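Local coordinates for Lin2960 protein (Listeria innocua, PDB 3OOP) that probably binds DNA as a MarR-family transcription regulator, although its specific function is unknown, at residues S29-V35 / E107-V112; E38-L43 / R70-L75; K78-R83 / L95-G101. All coordinates share one frame. Residues are numbered along the deposited sequence.

Interaction 1 (S29-V35 / E107-V112)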
loop_
_atom_site.group_PDB
_atom_site.type_symbol
_atom_site.label_atom_id
_atom_site.label_comp_id
_atom_site.label_asym_id
_atom_site.label_seq_id
_atom_site.Cartn_x
_atom_site.Cartn_y
_atom_site.Cartn_z
ATOM N N SER A 29 -22.688 4.473 1.724
ATOM C CA SER A 29 -23.899 4.076 1.008
ATOM C C SER A 29 -24.912 3.422 1.929
ATOM O O SER A 29 -26.103 3.481 1.660
ATOM C CB SER A 29 -23.567 3.148 -0.172
ATOM O OG SER A 29 -23.298 1.824 0.239
ATOM N N ILE A 30 -24.444 2.820 3.022
ATOM C CA ILE A 30 -25.359 2.165 3.968
ATOM C C ILE A 30 -25.402 2.864 5.338
ATOM O O ILE A 30 -25.915 2.319 6.322
ATOM C CB ILE A 30 -25.068 0.648 4.078
ATOM C CG1 ILE A 30 -23.626 0.387 4.527
ATOM C CG2 ILE A 30 -25.354 -0.055 2.709
ATOM C CD1 ILE A 30 -23.363 -1.080 4.906
ATOM N N ALA A 31 -24.883 4.091 5.378
ATOM C CA ALA A 31 -24.818 4.879 6.622
ATOM C C ALA A 31 -26.168 5.057 7.324
ATOM O O ALA A 31 -26.229 5.114 8.557
ATOM C CB ALA A 31 -24.172 6.254 6.354
ATOM N N SER A 32 -27.250 5.134 6.552
ATOM C CA SER A 32 -28.556 5.436 7.136
ATOM C C SER A 32 -29.275 4.195 7.665
ATOM O O SER A 32 -30.325 4.313 8.283
ATOM C CB SER A 32 -29.451 6.193 6.146
ATOM O OG SER A 32 -28.792 7.360 5.692
ATOM N N TYR A 33 -28.704 3.016 7.434
ATOM C CA TYR A 33 -29.345 1.764 7.830
ATOM C C TYR A 33 -29.052 1.396 9.285
ATOM O O TYR A 33 -28.074 1.873 9.865
ATOM C CB TYR A 33 -28.946 0.645 6.864
ATOM C CG TYR A 33 -29.577 0.850 5.509
ATOM C CD1 TYR A 33 -30.770 0.205 5.177
ATOM C CD2 TYR A 33 -29.010 1.722 4.573
ATOM C CE1 TYR A 33 -31.367 0.396 3.939
ATOM C CE2 TYR A 33 -29.604 1.927 3.330
ATOM C CZ TYR A 33 -30.780 1.256 3.024
ATOM O OH TYR A 33 -31.380 1.452 1.800
ATOM N N ASP A 34 -29.903 0.555 9.868
ATOM C CA ASP A 34 -29.799 0.217 11.292
ATOM C C ASP A 34 -28.522 -0.576 11.588
ATOM O O ASP A 34 -27.891 -0.394 12.624
ATOM C CB ASP A 34 -31.045 -0.543 11.761
ATOM C CG ASP A 34 -30.922 -1.042 13.195
ATOM O OD1 ASP A 34 -31.046 -0.215 14.121
ATOM O OD2 ASP A 34 -30.704 -2.260 13.395
ATOM N N VAL A 35 -28.129 -1.430 10.657
ATOM C CA VAL A 35 -26.875 -2.186 10.754
ATOM C C VAL A 35 -25.645 -1.282 10.545
ATOM O O VAL A 35 -25.543 -0.623 9.507
ATOM C CB VAL A 35 -26.899 -3.360 9.732
ATOM C CG1 VAL A 35 -25.568 -4.069 9.656
ATOM C CG2 VAL A 35 -28.012 -4.354 10.093
ATOM N N GLU A 107 -30.919 -6.567 1.195
ATOM C CA GLU A 107 -31.143 -5.139 1.005
ATOM C C GLU A 107 -29.813 -4.371 1.020
ATOM O O GLU A 107 -29.549 -3.570 0.116
ATOM C CB GLU A 107 -32.109 -4.626 2.086
ATOM C CG GLU A 107 -32.629 -3.195 1.898
ATOM C CD GLU A 107 -33.618 -2.766 2.982
ATOM O OE1 GLU A 107 -34.020 -1.580 2.978
ATOM O OE2 GLU A 107 -33.997 -3.605 3.838
ATOM N N LEU A 108 -28.972 -4.642 2.022
ATOM C CA LEU A 108 -27.664 -3.987 2.142
ATOM C C LEU A 108 -26.735 -4.350 0.989
ATOM O O LEU A 108 -26.084 -3.459 0.419
ATOM C CB LEU A 108 -27.007 -4.319 3.488
ATOM C CG LEU A 108 -27.752 -3.860 4.738
ATOM C CD1 LEU A 108 -27.176 -4.521 5.997
ATOM C CD2 LEU A 108 -27.716 -2.339 4.863
ATOM N N ARG A 109 -26.672 -5.637 0.642
ATOM C CA ARG A 109 -25.820 -6.086 -0.457
ATOM C C ARG A 109 -26.178 -5.362 -1.751
ATOM O O ARG A 109 -25.295 -4.962 -2.500
ATOM C CB ARG A 109 -25.913 -7.598 -0.664
ATOM C CG ARG A 109 -25.063 -8.421 0.289
ATOM C CD ARG A 109 -24.507 -9.654 -0.402
ATOM N NE ARG A 109 -23.996 -10.652 0.537
ATOM C CZ ARG A 109 -22.758 -10.676 1.019
ATOM N NH1 ARG A 109 -21.883 -9.737 0.671
ATOM N NH2 ARG A 109 -22.390 -11.643 1.856
ATOM N N ASP A 110 -27.473 -5.189 -1.995
ATOM C CA ASP A 110 -27.950 -4.519 -3.221
ATOM C C ASP A 110 -27.510 -3.053 -3.276
ATOM O O ASP A 110 -27.101 -2.551 -4.333
ATOM C CB ASP A 110 -29.476 -4.643 -3.358
ATOM C CG ASP A 110 -29.927 -6.048 -3.773
ATOM O OD1 ASP A 110 -29.101 -6.847 -4.272
ATOM O OD2 ASP A 110 -31.128 -6.356 -3.603
ATOM N N ILE A 111 -27.584 -2.379 -2.129
ATOM C CA ILE A 111 -27.165 -0.981 -2.026
ATOM C C ILE A 111 -25.667 -0.863 -2.268
ATOM O O ILE A 111 -25.226 -0.010 -3.052
ATOM C CB ILE A 111 -27.525 -0.372 -0.665
ATOM C CG1 ILE A 111 -29.044 -0.254 -0.538
ATOM C CG2 ILE A 111 -26.890 1.022 -0.519
ATOM C CD1 ILE A 111 -29.518 -0.473 0.859
ATOM N N VAL A 112 -24.890 -1.717 -1.600
ATOM C CA VAL A 112 -23.435 -1.728 -1.776
ATOM C C VAL A 112 -23.036 -2.028 -3.227
ATOM O O VAL A 112 -22.160 -1.359 -3.786
ATOM C CB VAL A 112 -22.757 -2.703 -0.776
ATOM C CG1 VAL A 112 -21.270 -2.834 -1.056
ATOM C CG2 VAL A 112 -23.002 -2.233 0.667
#
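Leu108 lies over the loop 29-35, reaching it with both methyl groups: CD2 sits 3.9 Å from Ile30 CG2 and 3.7 Å from Tyr33 CG, while CD1 lies 3.9 Å from Val35 CB. The example illustrates how an irregular segment can be held against a helix largely by apolar packing, with no hydrogen bond between the two segments. What makes the loop compact enough is a type I beta turn from Ile30 to Tyr33, closed by Tyr33 N to Ile30 O at 3.1 Å. The turn places Ile30 and Tyr33 on the helix side and leaves Ala31 and Ser32 at its exposed tip. One turn further along the helix, Ile111 and Val112 extend the apolar patch, their CG2 atoms lying 3.7 and 3.8 Å from Ile30 CG2. Ser29 adds its backbone, with O 3.4 Å from Ile111 CG2; its OG is hydrogen-bonded to Leu26 O of helix 2-29. At the outer margin the edge of the Tyr33 ring meets a carboxylate, CE1 being 3.4 Å from Glu107 OE1. Trp40 of helix 37-49 also packs on Ile30 and Leu108. The connection between helix 2-29 and helix 37-49 is thereby packed on helix 99-119, an arrangement characteristic of the MarR fold, in which long terminal helices used in dimerisation run into a winged helix-turn-helix domain.

Interaction 2 (E38-L43 / R70-L75)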
loop_
_atom_site.group_PDB
_atom_site.type_symbol
_atom_site.label_atom_id
_atom_site.label_comp_id
_atom_site.label_asym_id
_atom_site.label_seq_id
_atom_site.Cartn_x
_atom_site.Cartn_y
_atom_site.Cartn_z
ATOM N N GLU A 38 -19.265 -2.319 11.182
ATOM C CA GLU A 38 -18.649 -3.502 11.795
ATOM C C GLU A 38 -19.639 -4.670 11.897
ATOM O O GLU A 38 -19.262 -5.835 11.757
ATOM C CB GLU A 38 -18.013 -3.170 13.160
ATOM C CG GLU A 38 -19.009 -2.867 14.280
ATOM C CD GLU A 38 -18.363 -2.719 15.657
ATOM O OE1 GLU A 38 -19.094 -2.343 16.597
ATOM O OE2 GLU A 38 -17.143 -2.965 15.804
ATOM N N GLN A 39 -20.913 -4.343 12.129
ATOM C CA GLN A 39 -21.974 -5.346 12.148
ATOM C C GLN A 39 -22.159 -5.907 10.747
ATOM O O GLN A 39 -22.420 -7.096 10.579
ATOM C CB GLN A 39 -23.279 -4.740 12.672
ATOM C CG GLN A 39 -23.268 -4.478 14.171
ATOM C CD GLN A 39 -24.356 -3.514 14.606
ATOM O OE1 GLN A 39 -25.268 -3.192 13.839
ATOM N NE2 GLN A 39 -24.263 -3.043 15.842
ATOM N N TRP A 40 -22.026 -5.046 9.746
ATOM C CA TRP A 40 -22.150 -5.471 8.357
ATOM C C TRP A 40 -21.033 -6.432 7.980
ATOM O O TRP A 40 -21.288 -7.449 7.342
ATOM C CB TRP A 40 -22.171 -4.265 7.428
ATOM C CG TRP A 40 -22.040 -4.585 5.964
ATOM C CD1 TRP A 40 -21.068 -4.138 5.125
ATOM C CD2 TRP A 40 -22.911 -5.404 5.170
ATOM N NE1 TRP A 40 -21.277 -4.611 3.853
ATOM C CE2 TRP A 40 -22.394 -5.403 3.851
ATOM C CE3 TRP A 40 -24.065 -6.148 5.444
ATOM C CZ2 TRP A 40 -23.000 -6.109 2.802
ATOM C CZ3 TRP A 40 -24.667 -6.858 4.394
ATOM C CH2 TRP A 40 -24.127 -6.829 3.091
ATOM N N SER A 41 -19.808 -6.129 8.397
ATOM C CA SER A 41 -18.676 -7.018 8.114
ATOM C C SER A 41 -18.972 -8.434 8.581
ATOM O O SER A 41 -18.750 -9.402 7.841
ATOM C CB SER A 41 -17.396 -6.519 8.782
ATOM O OG SER A 41 -17.031 -5.263 8.240
ATOM N N VAL A 42 -19.477 -8.549 9.803
ATOM C CA VAL A 42 -19.772 -9.854 10.379
ATOM C C VAL A 42 -20.971 -10.505 9.675
ATOM O O VAL A 42 -20.901 -11.670 9.292
ATOM C CB VAL A 42 -19.939 -9.788 11.915
ATOM C CG1 VAL A 42 -20.415 -11.118 12.454
ATOM C CG2 VAL A 42 -18.603 -9.418 12.565
ATOM N N LEU A 43 -22.050 -9.745 9.488
ATOM C CA LEU A 43 -23.243 -10.242 8.784
ATOM C C LEU A 43 -22.935 -10.772 7.390
ATOM O O LEU A 43 -23.379 -11.870 7.034
ATOM C CB LEU A 43 -24.293 -9.138 8.651
ATOM C CG LEU A 43 -25.481 -9.030 9.582
ATOM C CD1 LEU A 43 -26.381 -7.904 9.069
ATOM C CD2 LEU A 43 -26.274 -10.347 9.693
ATOM N N ARG A 70 -18.564 -9.819 20.739
ATOM C CA ARG A 70 -19.384 -8.631 21.010
ATOM C C ARG A 70 -20.387 -8.368 19.887
ATOM O O ARG A 70 -21.574 -8.141 20.147
ATOM C CB ARG A 70 -18.494 -7.397 21.203
ATOM C CG ARG A 70 -19.256 -6.064 21.268
ATOM C CD ARG A 70 -18.345 -4.873 21.606
ATOM N NE ARG A 70 -17.302 -4.616 20.606
ATOM C CZ ARG A 70 -17.483 -3.972 19.456
ATOM N NH1 ARG A 70 -18.686 -3.532 19.097
ATOM N NH2 ARG A 70 -16.455 -3.798 18.639
ATOM N N ILE A 71 -19.901 -8.378 18.650
ATOM C CA ILE A 71 -20.750 -8.088 17.483
ATOM C C ILE A 71 -21.804 -9.183 17.279
ATOM O O ILE A 71 -22.971 -8.879 17.021
ATOM C CB ILE A 71 -19.929 -7.858 16.184
ATOM C CG1 ILE A 71 -19.026 -6.620 16.328
ATOM C CG2 ILE A 71 -20.858 -7.681 14.986
ATOM C CD1 ILE A 71 -17.907 -6.518 15.293
ATOM N N VAL A 72 -21.392 -10.444 17.410
ATOM C CA VAL A 72 -22.330 -11.574 17.350
ATOM C C VAL A 72 -23.453 -11.409 18.381
ATOM O O VAL A 72 -24.626 -11.627 18.074
ATOM C CB VAL A 72 -21.604 -12.933 17.485
ATOM C CG1 VAL A 72 -22.587 -14.075 17.728
ATOM C CG2 VAL A 72 -20.802 -13.199 16.228
ATOM N N ASP A 73 -23.102 -11.000 19.597
ATOM C CA ASP A 73 -24.136 -10.723 20.594
ATOM C C ASP A 73 -25.147 -9.645 20.156
ATOM O O ASP A 73 -26.346 -9.816 20.356
ATOM C CB ASP A 73 -23.517 -10.437 21.967
ATOM C CG ASP A 73 -22.876 -11.681 22.585
ATOM O OD1 ASP A 73 -23.249 -12.816 22.195
ATOM O OD2 ASP A 73 -21.989 -11.532 23.464
ATOM N N VAL A 74 -24.681 -8.565 19.530
ATOM C CA VAL A 74 -25.597 -7.528 19.026
ATOM C C VAL A 74 -26.491 -8.089 17.916
ATOM O O VAL A 74 -27.694 -7.826 17.894
ATOM C CB VAL A 74 -24.857 -6.264 18.515
ATOM C CG1 VAL A 74 -25.850 -5.271 17.904
ATOM C CG2 VAL A 74 -24.064 -5.601 19.659
ATOM N N LEU A 75 -25.907 -8.875 17.018
ATOM C CA LEU A 75 -26.668 -9.441 15.892
ATOM C C LEU A 75 -27.714 -10.469 16.335
ATOM O O LEU A 75 -28.785 -10.569 15.739
ATOM C CB LEU A 75 -25.733 -10.027 14.831
ATOM C CG LEU A 75 -24.801 -9.054 14.098
ATOM C CD1 LEU A 75 -23.873 -9.837 13.160
ATOM C CD2 LEU A 75 -25.585 -7.999 13.325
#
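Helices 38-43 and 70-75 cross almost at right angles (87°), with 9.8 Å between their axes, and three kinds of interaction fill the crossing. The first is ionic. Glu38 and Arg70 form a two-pronged salt bridge, Arg70 NH1 donating to Glu38 OE1 at 2.8 Å and Arg70 NH2 to Glu38 OE2 at 3.0 Å, so that the carboxylate meets the edge of the guanidinium near its plane. This pair lies at the more open margin of the contact. The second kind is apolar and makes up the buried part. Ile71 CG2 approaches Val42 CG2 at 3.7 Å, and it also rests on the backbone where the helices come closest, 3.8 Å from Gln39 CA. Leu75 fits between two residues of the other helix, with CD1 3.8 Å from Val42 CG1 and CD2 3.9 Å from Leu43 CG. The third kind is mixed: Gln39 lays its amide against an aliphatic neighbour, NE2 being 3.4 Å from Val74 CG1, while its OE1 accepts hydrogen bonds from Lys78 and from Thr36 N. Ile81 of the adjoining strand continues the core beyond Leu43 and Leu75. Steep packing of this sort is characteristic of the winged helix-turn-helix, in which helix 65-77, by its place after helix 54-61, probably corresponds to the DNA-recognition helix of MarR proteins.

Interaction 3 (K78-R83 / L95-G101)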
loop_
_atom_site.group_PDB
_atom_site.type_symbol
_atom_site.label_atom_id
_atom_site.label_comp_id
_atom_site.label_asym_id
_atom_site.label_seq_id
_atom_site.Cartn_x
_atom_site.Cartn_y
_atom_site.Cartn_z
ATOM N N LYS A 78 -30.516 -8.344 17.785
ATOM C CA LYS A 78 -31.266 -7.767 16.661
ATOM C C LYS A 78 -32.055 -8.823 15.880
ATOM O O LYS A 78 -32.766 -8.482 14.929
ATOM C CB LYS A 78 -30.350 -6.981 15.712
ATOM C CG LYS A 78 -29.730 -5.718 16.327
ATOM C CD LYS A 78 -28.958 -4.885 15.311
ATOM C CE LYS A 78 -28.654 -3.493 15.867
ATOM N NZ LYS A 78 -28.053 -2.561 14.853
ATOM N N GLU A 79 -31.916 -10.087 16.282
ATOM C CA GLU A 79 -32.604 -11.231 15.669
ATOM C C GLU A 79 -32.263 -11.401 14.190
ATOM O O GLU A 79 -33.114 -11.799 13.391
ATOM C CB GLU A 79 -34.119 -11.132 15.863
ATOM C CG GLU A 79 -34.524 -10.634 17.250
ATOM C CD GLU A 79 -36.017 -10.676 17.474
ATOM O OE1 GLU A 79 -36.676 -9.633 17.301
ATOM O OE2 GLU A 79 -36.532 -11.756 17.819
ATOM N N LEU A 80 -31.011 -11.108 13.842
ATOM C CA LEU A 80 -30.546 -11.195 12.451
ATOM C C LEU A 80 -29.820 -12.513 12.209
ATOM O O LEU A 80 -29.700 -12.971 11.072
ATOM C CB LEU A 80 -29.640 -9.999 12.103
ATOM C CG LEU A 80 -30.324 -8.626 12.243
ATOM C CD1 LEU A 80 -29.337 -7.458 12.068
ATOM C CD2 LEU A 80 -31.503 -8.510 11.285
ATOM N N ILE A 81 -29.338 -13.122 13.281
ATOM C CA ILE A 81 -28.630 -14.396 13.171
ATOM C C ILE A 81 -29.106 -15.348 14.264
ATOM O O ILE A 81 -29.767 -14.932 15.225
ATOM C CB ILE A 81 -27.081 -14.224 13.237
ATOM C CG1 ILE A 81 -26.645 -13.687 14.612
ATOM C CG2 ILE A 81 -26.585 -13.332 12.070
ATOM C CD1 ILE A 81 -25.111 -13.690 14.837
ATOM N N VAL A 82 -28.773 -16.620 14.103
ATOM C CA VAL A 82 -29.084 -17.625 15.101
ATOM C C VAL A 82 -27.804 -18.405 15.386
ATOM O O VAL A 82 -26.974 -18.604 14.487
ATOM C CB VAL A 82 -30.284 -18.513 14.645
ATOM C CG1 VAL A 82 -29.920 -19.376 13.444
ATOM C CG2 VAL A 82 -30.823 -19.353 15.790
ATOM N N ARG A 83 -27.621 -18.796 16.645
ATOM C CA ARG A 83 -26.449 -19.553 17.066
ATOM C C ARG A 83 -26.915 -20.923 17.546
ATOM O O ARG A 83 -27.659 -21.017 18.519
ATOM C CB ARG A 83 -25.693 -18.800 18.171
ATOM C CG ARG A 83 -24.412 -19.491 18.655
ATOM C CD ARG A 83 -23.438 -18.506 19.317
ATOM N NE ARG A 83 -24.026 -17.829 20.477
ATOM C CZ ARG A 83 -23.509 -16.749 21.065
ATOM N NH1 ARG A 83 -22.391 -16.197 20.607
ATOM N NH2 ARG A 83 -24.120 -16.211 22.115
ATOM N N LEU A 95 -23.075 -20.160 13.395
ATOM C CA LEU A 95 -23.939 -19.009 13.165
ATOM C C LEU A 95 -24.525 -19.067 11.764
ATOM O O LEU A 95 -23.828 -19.423 10.811
ATOM C CB LEU A 95 -23.139 -17.713 13.292
ATOM C CG LEU A 95 -22.232 -17.578 14.513
ATOM C CD1 LEU A 95 -21.226 -16.458 14.293
ATOM C CD2 LEU A 95 -23.075 -17.350 15.740
ATOM N N SER A 96 -25.802 -18.706 11.659
ATOM C CA SER A 96 -26.505 -18.645 10.379
ATOM C C SER A 96 -27.500 -17.496 10.432
ATOM O O SER A 96 -27.795 -16.990 11.501
ATOM C CB SER A 96 -27.250 -19.952 10.105
ATOM O OG SER A 96 -26.398 -21.077 10.240
ATOM N N LEU A 97 -28.032 -17.102 9.282
ATOM C CA LEU A 97 -28.988 -16.002 9.235
ATOM C C LEU A 97 -30.404 -16.439 9.589
ATOM O O LEU A 97 -30.808 -17.560 9.282
ATOM C CB LEU A 97 -28.996 -15.378 7.832
ATOM C CG LEU A 97 -27.681 -14.833 7.273
ATOM C CD1 LEU A 97 -27.881 -14.396 5.828
ATOM C CD2 LEU A 97 -27.146 -13.686 8.107
ATOM N N THR A 98 -31.152 -15.536 10.221
ATOM C CA THR A 98 -32.601 -15.663 10.320
ATOM C C THR A 98 -33.230 -15.141 9.024
ATOM O O THR A 98 -32.545 -14.529 8.193
ATOM C CB THR A 98 -33.158 -14.824 11.484
ATOM O OG1 THR A 98 -32.846 -13.443 11.256
ATOM C CG2 THR A 98 -32.564 -15.263 12.824
ATOM N N ASP A 99 -34.533 -15.357 8.856
ATOM C CA ASP A 99 -35.254 -14.733 7.744
ATOM C C ASP A 99 -35.053 -13.211 7.700
ATOM O O ASP A 99 -34.857 -12.629 6.617
ATOM C CB ASP A 99 -36.751 -15.048 7.801
ATOM C CG ASP A 99 -37.077 -16.479 7.381
ATOM O OD1 ASP A 99 -36.184 -17.213 6.885
ATOM O OD2 ASP A 99 -38.252 -16.869 7.562
ATOM N N LYS A 100 -35.104 -12.573 8.867
ATOM C CA LYS A 100 -34.882 -11.131 8.961
ATOM C C LYS A 100 -33.451 -10.774 8.560
ATOM O O LYS A 100 -33.234 -9.809 7.826
ATOM C CB LYS A 100 -35.186 -10.607 10.362
ATOM C CG LYS A 100 -35.185 -9.090 10.437
ATOM C CD LYS A 100 -35.367 -8.593 11.867
ATOM C CE LYS A 100 -35.523 -7.070 11.899
ATOM N NZ LYS A 100 -35.728 -6.571 13.296
ATOM N N GLY A 101 -32.485 -11.562 9.018
ATOM C CA GLY A 101 -31.095 -11.380 8.611
ATOM C C GLY A 101 -30.906 -11.518 7.106
ATOM O O GLY A 101 -30.191 -10.728 6.502
#
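Strands 81-83 and 95-97 run antiparallel, their axes 4.6 Å apart at closest approach, with 150° between their N-to-C directions. Val82 and Ser96 form the hydrogen-bonded pair, with Val82 N to Ser96 O at 2.8 Å and Ser96 N to Val82 O at 3.1 Å; Ile81-Leu97 and Arg83-Leu95 are the flanking non-hydrogen-bonded pairs. Just before the strand, Glu79 takes up a positive phi and ends the preceding helix in a Schellman motif. One more backbone bond follows beyond the strands, Thr98 N donating to Leu80 O at 3.1 Å. That carbonyl also receives a CA-H...O contact from Gly101 CA at 3.2 Å, so close that a beta carbon on Gly101 would clash with it. These are the two strands of the wing of a winged helix-turn-helix, an element with which MarR relatives commonly touch DNA. Among the side chains, Thr98 does double duty: its OG1 donates to Glu79 O at 2.7 Å and, as N-cap of helix 99-119, accepts from Gly101 N at 2.9 Å. Leu80 CD2 lies on the aliphatic part of Lys100, 3.8 Å from CG. Ile81 turns to the core, where its CG2 meets Leu97 CD2 at 4.0 Å and Leu43 and Leu75 pack on it. Arg83 CD rests 3.8 Å from Leu95 CD2, while its guanidinium is hydrogen-bonded to Gln54.

The three contacts adjoin one another, interactions 2 and 3 in the winged helix-turn-helix and interaction 1 where this meets the long helices. Trp40, on the side of its helix away from interaction 2, is the bridge to interaction 1: its CE3 lies 3.6 Å from Leu108 CD1. Interactions 2 and 3, with centres about 11 Å apart, follow directly along the chain, and Leu75 CB meets Ile81 CD1 at 3.7 Å. Lys78 joins all three, its NZ 3.0 Å from both Asp34 OD2, in a salt bridge, and Gln39 OE1. Helix 99-119 serves interactions 1 and 3, whose centres are about 17 Å apart. In MarR relatives the corresponding recognition helix and wing both meet DNA.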